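Possible hydrolase (Mycobacterium tuberculosis, PDB 6WYN) hydrolyses carboxylic esters, with highest activity toward short, straight-chain alkyl esters, as a serine esterase of the alpha/beta hydrolase superfamily whose physiological substrate is unknown. Local coordinates at residues L177-P182 / G279-V284; P182-R187 / D286-E291; A271-V276 / R294-F299. All blocks are in the same frame, centred on the assembly; numbering follows the deposited sequence.

Interaction 1: L177-P182 / G279-V284; sequences LVDVTP and GSSGFV
Asp179 brings OD2 of its carboxylate against the hydroxyl of Ser281 and the CB of Phe283, just beyond the C-terminal end of strand 174-178. In this alpha/beta hydrolase fold Asp179 is assigned as the acid of the catalytic triad, and its OD2 also accepts a hydrogen bond from His310 ND1. Ser281 OG donates to the same oxygen at 2.6 Å, coming in on the syn lone pair, the side of OD1. A chi1 of 174° swings OG of Ser281 away from the backbone N, and there it also accepts from the backbone N of Phe283 at 3.1 Å, closing an ST turn. The serine is thus a second-shell residue held in place by its own loop.

The other carboxylate oxygen, OD1, receives the backbone N-H of Gly278 and lies 2.8 Å from a water that donates to it and to Ser281 O and accepts from Val284 N. Bonds to both oxygens fix the rotation of the carboxylate about its CB-CG bond.

Beside this polar patch the ring of Phe283 runs past the Asp179 backbone, with CD1 3.4 Å from Asp179 O, and its CE1 meets Val180 CG2 as the two side chains lie side by side and point the same way. The ring also stacks on His310, so Phe283 touches both the triad histidine and His188, a residue involved in substrate selectivity. Val284 closes the other end of the contact: its CG1 meets Thr181 CG2 at 4.0 Å, while CG2 packs against the main chain at Asp179 C, 3.4 Å away.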
loop_
_atom_site.group_PDB
_atom_site.type_symbol
_atom_site.label_atom_id
_atom_site.label_comp_id
_atom_site.label_asym_id
_atom_site.label_seq_id
_atom_site.Cartn_x
_atom_site.Cartn_y
_atom_site.Cartn_z
ATOM N N LEU A 177 -1.309 0.902 10.629
ATOM C CA LEU A 177 -0.285 0.048 10.001
ATOM C C LEU A 177 -0.955 -1.254 9.600
ATOM O O LEU A 177 -1.526 -1.959 10.518
ATOM C CB LEU A 177 0.856 -0.224 10.989
ATOM C CG LEU A 177 1.677 0.979 11.436
ATOM C CD1 LEU A 177 2.784 0.516 12.357
ATOM C CD2 LEU A 177 2.303 1.720 10.257
ATOM N N VAL A 178 -0.834 -1.653 8.340
ATOM C CA VAL A 178 -1.383 -2.969 7.920
ATOM C C VAL A 178 -0.243 -3.965 7.793
ATOM O O VAL A 178 0.564 -3.863 6.849
ATOM C CB VAL A 178 -2.261 -2.841 6.675
ATOM C CG1 VAL A 178 -2.853 -4.156 6.230
ATOM C CG2 VAL A 178 -3.364 -1.840 6.935
ATOM N N ASP A 179 -0.260 -4.962 8.705
ATOM C CA ASP A 179 0.635 -6.133 8.754
ATOM C C ASP A 179 2.109 -5.739 8.613
ATOM O O ASP A 179 2.826 -6.435 7.912
ATOM C CB ASP A 179 0.213 -7.168 7.709
ATOM C CG ASP A 179 0.495 -8.607 8.138
ATOM O OD1 ASP A 179 0.069 -8.966 9.235
ATOM O OD2 ASP A 179 1.180 -9.362 7.376
ATOM N N VAL A 180 2.573 -4.751 9.350
ATOM C CA VAL A 180 4.015 -4.418 9.362
ATOM C C VAL A 180 4.420 -3.713 10.658
ATOM O O VAL A 180 3.626 -2.983 11.237
ATOM C CB VAL A 180 4.348 -3.550 8.127
ATOM C CG1 VAL A 180 3.790 -2.144 8.304
ATOM C CG2 VAL A 180 5.844 -3.537 7.844
ATOM N N THR A 181 5.688 -3.885 11.027
ATOM C CA THR A 181 6.431 -3.019 11.984
ATOM C C THR A 181 7.825 -2.799 11.377
ATOM O O THR A 181 8.224 -3.530 10.478
ATOM C CB THR A 181 6.534 -3.659 13.380
ATOM O OG1 THR A 181 7.567 -4.646 13.290
ATOM C CG2 THR A 181 5.250 -4.315 13.857
ATOM N N PRO A 182 8.643 -1.855 11.880
ATOM C CA PRO A 182 10.014 -1.716 11.380
ATOM C C PRO A 182 10.771 -3.044 11.410
ATOM O O PRO A 182 11.334 -3.451 10.393
ATOM C CB PRO A 182 10.599 -0.700 12.333
ATOM C CG PRO A 182 9.405 0.153 12.655
ATOM C CD PRO A 182 8.302 -0.856 12.909
ATOM N N GLY A 279 -4.342 -12.735 10.399
ATOM C CA GLY A 279 -4.358 -13.966 11.226
ATOM C C GLY A 279 -3.638 -15.150 10.607
ATOM O O GLY A 279 -3.105 -15.956 11.368
ATOM N N SER A 280 -3.589 -15.250 9.284
ATOM C CA SER A 280 -2.814 -16.274 8.539
ATOM C C SER A 280 -1.466 -15.713 8.054
ATOM O O SER A 280 -0.826 -16.348 7.261
ATOM C CB SER A 280 -3.595 -16.821 7.401
ATOM O OG SER A 280 -4.808 -17.335 7.921
ATOM N N SER A 281 -1.068 -14.539 8.493
ATOM C CA SER A 281 0.234 -13.970 8.107
ATOM C C SER A 281 1.213 -14.170 9.264
ATOM O O SER A 281 0.930 -13.702 10.347
ATOM C CB SER A 281 0.115 -12.512 7.736
ATOM O OG SER A 281 1.413 -11.989 7.516
ATOM N N GLY A 282 2.354 -14.765 8.966
ATOM C CA GLY A 282 3.513 -14.860 9.874
ATOM C C GLY A 282 4.396 -13.627 9.818
ATOM O O GLY A 282 5.384 -13.552 10.571
ATOM N N PHE A 283 4.040 -12.633 9.013
ATOM C CA PHE A 283 4.947 -11.502 8.739
ATOM C C PHE A 283 5.305 -10.777 10.027
ATOM O O PHE A 283 6.485 -10.439 10.265
ATOM C CB PHE A 283 4.292 -10.588 7.709
ATOM C CG PHE A 283 5.256 -9.658 7.036
ATOM C CD1 PHE A 283 5.515 -8.414 7.569
ATOM C CD2 PHE A 283 5.862 -10.025 5.844
ATOM C CE1 PHE A 283 6.383 -7.536 6.937
ATOM C CE2 PHE A 283 6.740 -9.151 5.207
ATOM C CZ PHE A 283 6.978 -7.902 5.754
ATOM N N VAL A 284 4.294 -10.491 10.834
ATOM C CA VAL A 284 4.433 -9.793 12.124
ATOM C C VAL A 284 4.253 -10.832 13.243
ATOM O O VAL A 284 3.205 -11.475 13.267
ATOM C CB VAL A 284 3.412 -8.660 12.248
ATOM C CG1 VAL A 284 3.533 -7.947 13.605
ATOM C CG2 VAL A 284 3.551 -7.694 11.055
HETATM O O HOH W 1 1.340 -10.979 10.754
#

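Interaction 2: P182-R187 / D286-E291; sequences PSALQR and DQDTAE
The helical segments 182-187 and 286-291 run roughly antiparallel, their directions 138° apart and their axes 9.8 Å from each other at closest approach. The backbones come nearest at Ser183 and Asp288, and the interface is spanned mainly by polar side chains.

Toward the solvent-exposed margin, Arg187 and Asp288 reach out from opposite directions and meet end-on in a two-pronged salt bridge. NH1 of Arg187 binds OD2 of Asp288 and NH2 binds OD1, each at 2.8 Å and nearly straight. Both oxygens use their syn lone pairs, and the guanidinium and carboxylate are nearly coplanar, only 8° apart; the paired bonds therefore hold the two flat groups in a common plane. A bend at chi3 of Arg187, after an extended start, swings the NH1/NH2 edge of the guanidinium toward the acid. Ala184 flanks the pair, its CB 3.7 Å from Asp288 OD2.

One helical turn further along 286-291, Glu291 stretches out in an extended chain and reaches Ser183. The hydroxyl OG of Ser183 donates to OE2 of Glu291 at 2.6 Å, approaching from above the carboxylate plane. Ser183 OG also has a weak hydrogen bond with Trp263 NE1, and Glu291 packs on that tryptophan, so helix 260-268 borders this end of the contact.

Helix 182-200 starts just after the loop that carries the triad aspartate, and helix 286-295 is the connecting helix of a beta-alpha-beta unit. Their pairing, fastened by a bidentate Arg-Asp bridge, is helix-helix packing in the alpha/beta hydrolase fold, with helix 286-295 lying on strands 273-278 and 299-305 through Thr289.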
loop_
_atom_site.group_PDB
_atom_site.type_symbol
_atom_site.label_atom_id
_atom_site.label_comp_id
_atom_site.label_asym_id
_atom_site.label_seq_id
_atom_site.Cartn_x
_atom_site.Cartn_y
_atom_site.Cartn_z
ATOM N N PRO A 182 8.643 -1.855 11.880
ATOM C CA PRO A 182 10.014 -1.716 11.380
ATOM C C PRO A 182 10.771 -3.044 11.410
ATOM O O PRO A 182 11.334 -3.451 10.393
ATOM C CB PRO A 182 10.599 -0.700 12.333
ATOM C CG PRO A 182 9.405 0.153 12.655
ATOM C CD PRO A 182 8.302 -0.856 12.909
ATOM N N SER A 183 10.708 -3.761 12.542
ATOM C CA SER A 183 11.427 -5.056 12.696
ATOM C C SER A 183 10.943 -6.068 11.654
ATOM O O SER A 183 11.768 -6.814 11.094
ATOM C CB SER A 183 11.304 -5.583 14.109
ATOM O OG SER A 183 11.792 -4.617 15.028
ATOM N N ALA A 184 9.633 -6.137 11.403
ATOM C CA ALA A 184 9.064 -7.172 10.514
ATOM C C ALA A 184 9.549 -6.948 9.082
ATOM O O ALA A 184 9.937 -7.917 8.390
ATOM C CB ALA A 184 7.554 -7.139 10.619
ATOM N N LEU A 185 9.524 -5.719 8.599
ATOM C CA LEU A 185 9.989 -5.487 7.206
ATOM C C LEU A 185 11.515 -5.677 7.144
ATOM O O LEU A 185 11.978 -6.193 6.158
ATOM C CB LEU A 185 9.573 -4.088 6.719
ATOM C CG LEU A 185 9.730 -3.876 5.205
ATOM C CD1 LEU A 185 9.228 -5.051 4.404
ATOM C CD2 LEU A 185 8.979 -2.625 4.747
ATOM N N GLN A 186 12.267 -5.267 8.151
ATOM C CA GLN A 186 13.738 -5.531 8.202
ATOM C C GLN A 186 13.988 -7.034 8.013
ATOM O O GLN A 186 14.831 -7.419 7.195
ATOM C CB GLN A 186 14.317 -5.037 9.525
ATOM C CG GLN A 186 15.843 -5.071 9.584
ATOM C CD GLN A 186 16.340 -4.269 10.765
ATOM O OE1 GLN A 186 15.842 -4.377 11.883
ATOM N NE2 GLN A 186 17.322 -3.433 10.522
ATOM N N ARG A 187 13.272 -7.893 8.738
ATOM C CA ARG A 187 13.474 -9.368 8.605
ATOM C C ARG A 187 13.154 -9.772 7.150
ATOM O O ARG A 187 13.936 -10.559 6.542
ATOM C CB ARG A 187 12.648 -10.055 9.718
ATOM C CG ARG A 187 12.407 -11.559 9.599
ATOM C CD ARG A 187 11.374 -12.135 10.606
ATOM N NE ARG A 187 11.472 -11.385 11.840
ATOM C CZ ARG A 187 10.515 -10.643 12.403
ATOM N NH1 ARG A 187 9.274 -10.615 11.942
ATOM N NH2 ARG A 187 10.815 -9.958 13.488
ATOM N N ASP A 286 4.239 -11.947 17.522
ATOM C CA ASP A 286 3.775 -11.395 18.827
ATOM C C ASP A 286 4.857 -10.508 19.435
ATOM O O ASP A 286 4.525 -9.461 19.992
ATOM C CB ASP A 286 3.389 -12.517 19.806
ATOM C CG ASP A 286 2.113 -13.254 19.388
ATOM O OD1 ASP A 286 1.336 -12.722 18.557
ATOM O OD2 ASP A 286 1.916 -14.369 19.852
ATOM N N GLN A 287 6.119 -10.919 19.364
ATOM C CA GLN A 287 7.226 -10.085 19.871
ATOM C C GLN A 287 7.307 -8.761 19.072
ATOM O O GLN A 287 7.528 -7.681 19.683
ATOM C CB GLN A 287 8.528 -10.901 19.766
ATOM C CG GLN A 287 9.488 -10.616 20.906
ATOM C CD GLN A 287 9.100 -11.213 22.255
ATOM O OE1 GLN A 287 9.327 -12.395 22.511
ATOM N NE2 GLN A 287 8.634 -10.365 23.169
ATOM N N ASP A 288 7.139 -8.815 17.753
ATOM C CA ASP A 288 7.056 -7.572 16.931
ATOM C C ASP A 288 5.993 -6.631 17.510
ATOM O O ASP A 288 6.250 -5.441 17.680
ATOM C CB ASP A 288 6.765 -7.902 15.471
ATOM C CG ASP A 288 7.911 -8.557 14.713
ATOM O OD1 ASP A 288 9.109 -8.456 15.185
ATOM O OD2 ASP A 288 7.616 -9.215 13.676
ATOM N N THR A 289 4.813 -7.153 17.807
ATOM C CA THR A 289 3.673 -6.345 18.280
ATOM C C THR A 289 4.004 -5.768 19.635
ATOM O O THR A 289 3.739 -4.577 19.871
ATOM C CB THR A 289 2.376 -7.158 18.336
ATOM O OG1 THR A 289 2.174 -7.827 17.098
ATOM C CG2 THR A 289 1.222 -6.254 18.666
ATOM N N ALA A 290 4.580 -6.578 20.532
ATOM C CA ALA A 290 4.982 -6.067 21.858
ATOM C C ALA A 290 6.042 -4.972 21.710
ATOM O O ALA A 290 6.018 -3.999 22.490
ATOM C CB ALA A 290 5.483 -7.220 22.718
ATOM N N GLU A 291 7.001 -5.147 20.820
ATOM C CA GLU A 291 8.082 -4.123 20.606
ATOM C C GLU A 291 7.430 -2.813 20.160
ATOM O O GLU A 291 7.730 -1.724 20.689
ATOM C CB GLU A 291 9.112 -4.678 19.608
ATOM C CG GLU A 291 10.200 -3.680 19.206
ATOM C CD GLU A 291 11.159 -4.188 18.161
ATOM O OE1 GLU A 291 12.365 -3.795 18.239
ATOM O OE2 GLU A 291 10.744 -5.037 17.318
#

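Interaction 3: A271-V276 / R294-F299; sequences APITLV and RRATHF
Phe299 presents the edge of its ring to Leu275 where strand 273-278 and the edge strand 299-305 come together, the two parallel strands of a beta-alpha-beta unit whose connecting helix is 286-295. The ring reaches over toward strand 273-278. Its CE1 lies 3.9 Å from Leu275 CB, which sits near the ring plane, and Phe299 CD1 comes within 3.4 Å of Ile273 O. This placement follows from chi1 of -175°, with CG turned away from the backbone N. The ring thereby fills the hollow between the base of Leu275 on the strand and Thr289, Leu292 and His293 of the helix, whose side chains also pack on it.

Ile273 supplies two bumps on the same face of the sheet as Phe299. Its CG2 approaches Phe299 CD1 loosely, and its longer branch extends to CD1, which touches the CB of Ala296 at 4.1 Å. Ala296, the first residue to leave helical geometry after 286-295, is thus a small methyl bump resting against the tip of the isoleucine where the chain turns toward the strand.

At the start of the contact along the chain, Pro272 and His298 cross at a slant, and the proline CG comes to 3.7 Å from ND1 of the His298 imidazole. A water links the two backbones, donating to Ala271 O and accepting from His298 N. Ile273 forms a parallel bridge with Phe299, and Phe299 CA makes a CH...O contact with Ile273 O. His298 O takes two contacts from the neighbouring chain segment, a CH...O contact from Pro272 CA and a hydrogen bond from Ile273 N at 2.9 Å, with an N-H...O angle of 165°.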
loop_
_atom_site.group_PDB
_atom_site.type_symbol
_atom_site.label_atom_id
_atom_site.label_comp_id
_atom_site.label_asym_id
_atom_site.label_seq_id
_atom_site.Cartn_x
_atom_site.Cartn_y
_atom_site.Cartn_z
ATOM N N ALA A 271 1.473 10.767 16.953
ATOM C CA ALA A 271 0.262 10.149 16.357
ATOM C C ALA A 271 0.010 8.775 16.985
ATOM O O ALA A 271 0.904 7.944 17.022
ATOM C CB ALA A 271 0.460 10.024 14.877
ATOM N N PRO A 272 -1.192 8.479 17.494
ATOM C CA PRO A 272 -1.553 7.116 17.872
ATOM C C PRO A 272 -1.395 6.124 16.717
ATOM O O PRO A 272 -1.614 6.472 15.569
ATOM C CB PRO A 272 -3.035 7.236 18.275
ATOM C CG PRO A 272 -3.145 8.690 18.742
ATOM C CD PRO A 272 -2.279 9.428 17.743
ATOM N N ILE A 273 -0.951 4.928 17.049
ATOM C CA ILE A 273 -0.734 3.819 16.093
ATOM C C ILE A 273 -1.675 2.665 16.381
ATOM O O ILE A 273 -1.691 2.174 17.541
ATOM C CB ILE A 273 0.713 3.335 16.164
ATOM C CG1 ILE A 273 1.690 4.451 15.789
ATOM C CG2 ILE A 273 0.870 2.104 15.272
ATOM C CD1 ILE A 273 3.138 4.095 16.035
ATOM N N THR A 274 -2.404 2.232 15.350
ATOM C CA THR A 274 -3.220 0.996 15.364
ATOM C C THR A 274 -2.513 0.011 14.458
ATOM O O THR A 274 -2.121 0.404 13.373
ATOM C CB THR A 274 -4.660 1.265 14.929
ATOM O OG1 THR A 274 -5.204 2.199 15.872
ATOM C CG2 THR A 274 -5.492 0.005 14.884
ATOM N N LEU A 275 -2.419 -1.241 14.841
ATOM C CA LEU A 275 -1.848 -2.255 13.945
ATOM C C LEU A 275 -2.976 -3.170 13.547
ATOM O O LEU A 275 -3.822 -3.488 14.423
ATOM C CB LEU A 275 -0.721 -3.002 14.674
ATOM C CG LEU A 275 -0.135 -4.243 14.006
ATOM C CD1 LEU A 275 0.594 -3.849 12.724
ATOM C CD2 LEU A 275 0.837 -4.934 14.960
ATOM N N VAL A 276 -2.946 -3.626 12.300
ATOM C CA VAL A 276 -3.889 -4.633 11.766
ATOM C C VAL A 276 -3.031 -5.782 11.296
ATOM O O VAL A 276 -2.238 -5.534 10.339
ATOM C CB VAL A 276 -4.803 -4.087 10.650
ATOM C CG1 VAL A 276 -5.758 -5.169 10.140
ATOM C CG2 VAL A 276 -5.588 -2.875 11.100
ATOM N N ARG A 294 5.778 -1.121 23.155
ATOM C CA ARG A 294 6.746 -0.548 24.132
ATOM C C ARG A 294 7.330 0.765 23.593
ATOM O O ARG A 294 7.454 1.714 24.382
ATOM C CB ARG A 294 7.833 -1.579 24.449
ATOM C CG ARG A 294 7.349 -2.699 25.369
ATOM C CD ARG A 294 8.479 -3.502 26.023
ATOM N NE ARG A 294 9.346 -3.988 24.961
ATOM C CZ ARG A 294 9.180 -5.135 24.308
ATOM N NH1 ARG A 294 8.200 -5.955 24.677
ATOM N NH2 ARG A 294 9.997 -5.454 23.308
ATOM N N ARG A 295 7.594 0.856 22.284
ATOM C CA ARG A 295 8.260 2.066 21.715
ATOM C C ARG A 295 7.254 3.187 21.412
ATOM O O ARG A 295 7.608 4.359 21.648
ATOM C CB ARG A 295 9.055 1.687 20.462
ATOM C CG ARG A 295 10.054 0.561 20.684
ATOM C CD ARG A 295 11.313 1.016 21.394
ATOM N NE ARG A 295 12.500 0.461 20.762
ATOM C CZ ARG A 295 13.300 1.134 19.946
ATOM N NH1 ARG A 295 13.044 2.398 19.662
ATOM N NH2 ARG A 295 14.356 0.541 19.418
ATOM N N ALA A 296 6.065 2.854 20.898
ATOM C CA ALA A 296 5.041 3.863 20.523
ATOM C C ALA A 296 4.633 4.669 21.757
ATOM O O ALA A 296 4.409 4.078 22.802
ATOM C CB ALA A 296 3.831 3.192 19.939
ATOM N N THR A 297 4.419 5.960 21.607
ATOM C CA THR A 297 3.866 6.817 22.682
ATOM C C THR A 297 2.386 6.457 22.877
ATOM O O THR A 297 1.936 6.429 24.041
ATOM C CB THR A 297 4.107 8.310 22.416
ATOM O OG1 THR A 297 3.393 8.687 21.243
ATOM C CG2 THR A 297 5.562 8.660 22.223
ATOM N N HIS A 298 1.640 6.122 21.820
ATOM C CA HIS A 298 0.226 5.693 21.977
ATOM C C HIS A 298 -0.118 4.565 21.000
ATOM O O HIS A 298 -0.641 4.826 19.935
ATOM C CB HIS A 298 -0.731 6.878 21.912
ATOM C CG HIS A 298 -2.142 6.542 22.324
ATOM N ND1 HIS A 298 -3.203 7.454 22.219
ATOM C CD2 HIS A 298 -2.687 5.415 22.854
ATOM C CE1 HIS A 298 -4.323 6.889 22.642
ATOM N NE2 HIS A 298 -4.038 5.634 23.044
ATOM N N PHE A 299 0.088 3.329 21.421
ATOM C CA PHE A 299 -0.384 2.128 20.706
ATOM C C PHE A 299 -1.839 1.852 21.101
ATOM O O PHE A 299 -2.113 1.736 22.311
ATOM C CB PHE A 299 0.542 0.956 21.015
ATOM C CG PHE A 299 0.243 -0.302 20.241
ATOM C CD1 PHE A 299 0.278 -0.308 18.861
ATOM C CD2 PHE A 299 -0.068 -1.475 20.904
ATOM C CE1 PHE A 299 0.026 -1.468 18.144
ATOM C CE2 PHE A 299 -0.294 -2.639 20.197
ATOM C CZ PHE A 299 -0.235 -2.644 18.816
HETATM O O HOH W 2 2.243 6.317 19.013
#

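Overall arrangement
All three contacts lie on the same side of the chain's centre in the alpha/beta hydrolase fold. Interactions 1 and 2 are adjacent, their centres about 8 Å apart, and share Pro182, where the loop after strand 174-178 enters helix 182-200. The centre of interaction 3 is about 14 Å from that of interaction 1 and about 13 Å from that of interaction 2; it reaches interaction 1 through the neighbouring strands 174-178 and 273-278, and interaction 2 through helix 286-295, whose Thr289 packs on Leu275 and Phe299. Along the chain, 177-187 comes first, then 271-276, 279-284, 286-291 and 294-299. The later beta-alpha-beta unit is thereby joined to the segment carrying the triad aspartate.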